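Local structure of PaiA Acetyltransferase (Thermoplasma acidophilum, 3K9U) at residues Gly30-Ser33 with Glu34-Glu38. The protein transfers an acetyl group from acetyl-CoA to polyamines such as spermidine, protecting the cell against polyamine toxicity. Numbering follows the deposited sequence.
Sequences GIYS and EEYIE
An N-cap opens helix 34-44 of this GNAT-fold acetyltransferase: S33 caps the first turn, and Y32, just ahead of it, stacks on Y36. The hydroxyl of S33, set between its own backbone N and carbonyl carbon, reaches forward to the first turn, where OG accepts a weak hydrogen bond from Y36 N at 3.3 Å. Serine suits this position because its short hydroxyl serves an amide lacking the i-4 carbonyl partner it would have inside the helix, since Y32 O points elsewhere. The backbone then takes over, I37 N donating to S33 O at 3.2 Å with an N-H...O angle of 162°.

The tyrosines form an offset stack, centroids 4.3 Å apart and planes at 19°. CE2 of Y36 lies over the centre of the Y32 ring, while CD1 of Y32 meets the Y36 face nearer its rim. Y36 holds CG anti to its N (chi1 -171°), which swings the ring back toward the loop. I31 CG2 covers the other face of Y32, and the ring also meets those of Y28 and H128, joining it to the loop that follows helix 13-27 and to the end of strand 122-128. The buried I37 places CG1 3.9 Å from Y32 CB.

E34 and E35 bring acidic side chains to the first turn, where they probably interact favourably with the positive end of the helix dipole. The weak cap, the backbone bond and the stack together probably help hold the loop against the helix start.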
loop_
_atom_site.group_PDB
_atom_site.type_symbol
_atom_site.label_atom_id
_atom_site.label_comp_id
_atom_site.label_asym_id
_atom_site.label_seq_id
_atom_site.Cartn_x
_atom_site.Cartn_y
_atom_site.Cartn_z
ATOM N N GLY A 30 -10.352 2.911 -9.507
ATOM C CA GLY A 30 -11.139 2.133 -10.499
ATOM C C GLY A 30 -12.660 2.385 -10.518
ATOM O O GLY A 30 -13.386 1.706 -11.258
ATOM N N ILE A 31 -13.134 3.357 -9.732
ATOM C CA ILE A 31 -14.525 3.361 -9.239
ATOM C C ILE A 31 -15.273 4.633 -9.649
ATOM O O ILE A 31 -16.313 4.557 -10.278
ATOM C CB ILE A 31 -14.547 3.209 -7.697
ATOM C CG1 ILE A 31 -13.996 1.836 -7.291
ATOM C CG2 ILE A 31 -15.940 3.396 -7.136
ATOM C CD1 ILE A 31 -13.635 1.717 -5.818
ATOM N N TYR A 32 -14.733 5.787 -9.269
ATOM C CA TYR A 32 -15.247 7.085 -9.701
ATOM C C TYR A 32 -14.300 7.659 -10.745
ATOM O O TYR A 32 -13.137 7.306 -10.791
ATOM C CB TYR A 32 -15.314 8.070 -8.530
ATOM C CG TYR A 32 -16.266 7.669 -7.442
ATOM C CD1 TYR A 32 -17.607 7.441 -7.721
ATOM C CD2 TYR A 32 -15.825 7.517 -6.127
ATOM C CE1 TYR A 32 -18.477 7.062 -6.724
ATOM C CE2 TYR A 32 -16.681 7.150 -5.132
ATOM C CZ TYR A 32 -18.006 6.923 -5.428
ATOM O OH TYR A 32 -18.861 6.560 -4.427
ATOM N N SER A 33 -14.813 8.554 -11.570
ATOM C CA SER A 33 -14.010 9.273 -12.552
ATOM C C SER A 33 -13.096 10.271 -11.828
ATOM O O SER A 33 -13.360 10.668 -10.678
ATOM C CB SER A 33 -14.942 10.058 -13.464
ATOM O OG SER A 33 -15.775 10.884 -12.660
ATOM N N GLU A 34 -12.022 10.658 -12.496
ATOM C CA GLU A 34 -11.151 11.708 -11.994
ATOM C C GLU A 34 -11.885 12.983 -11.588
ATOM O O GLU A 34 -11.561 13.571 -10.556
ATOM C CB GLU A 34 -10.070 12.062 -13.016
ATOM C CG GLU A 34 -8.677 11.591 -12.581
ATOM C CD GLU A 34 -7.865 11.063 -13.736
ATOM O OE1 GLU A 34 -7.801 11.776 -14.777
ATOM O OE2 GLU A 34 -7.296 9.944 -13.584
ATOM N N GLU A 35 -12.853 13.412 -12.391
ATOM C CA GLU A 35 -13.539 14.661 -12.132
ATOM C C GLU A 35 -14.386 14.583 -10.847
ATOM O O GLU A 35 -14.392 15.536 -10.042
ATOM C CB GLU A 35 -14.428 15.063 -13.311
ATOM C CG GLU A 35 -13.680 15.260 -14.619
ATOM C CD GLU A 35 -13.872 14.110 -15.634
ATOM O OE1 GLU A 35 -14.032 12.941 -15.238
ATOM O OE2 GLU A 35 -13.874 14.397 -16.840
ATOM N N TYR A 36 -15.119 13.471 -10.696
ATOM C CA TYR A 36 -15.923 13.216 -9.504
ATOM C C TYR A 36 -15.057 13.331 -8.259
ATOM O O TYR A 36 -15.432 13.962 -7.283
ATOM C CB TYR A 36 -16.551 11.810 -9.557
ATOM C CG TYR A 36 -17.562 11.544 -8.460
ATOM C CD1 TYR A 36 -18.920 11.763 -8.665
ATOM C CD2 TYR A 36 -17.159 11.092 -7.219
ATOM C CE1 TYR A 36 -19.873 11.503 -7.653
ATOM C CE2 TYR A 36 -18.089 10.842 -6.194
ATOM C CZ TYR A 36 -19.442 11.041 -6.424
ATOM O OH TYR A 36 -20.329 10.802 -5.407
ATOM N N ILE A 37 -13.885 12.704 -8.317
ATOM C CA ILE A 37 -12.941 12.678 -7.187
ATOM C C ILE A 37 -12.457 14.090 -6.863
ATOM O O ILE A 37 -12.472 14.470 -5.695
ATOM C CB ILE A 37 -11.738 11.711 -7.446
ATOM C CG1 ILE A 37 -12.244 10.259 -7.511
ATOM C CG2 ILE A 37 -10.677 11.879 -6.363
ATOM C CD1 ILE A 37 -11.248 9.229 -8.026
ATOM N N GLU A 38 -12.075 14.865 -7.885
ATOM C CA GLU A 38 -11.603 16.239 -7.671
ATOM C C GLU A 38 -12.736 17.144 -7.173
ATOM O O GLU A 38 -12.519 17.964 -6.299
ATOM C CB GLU A 38 -10.972 16.845 -8.932
ATOM C CG GLU A 38 -10.017 18.085 -8.663
ATOM C CD GLU A 38 -10.680 19.499 -8.803
ATOM O OE1 GLU A 38 -11.772 19.624 -9.407
ATOM O OE2 GLU A 38 -10.097 20.516 -8.331
#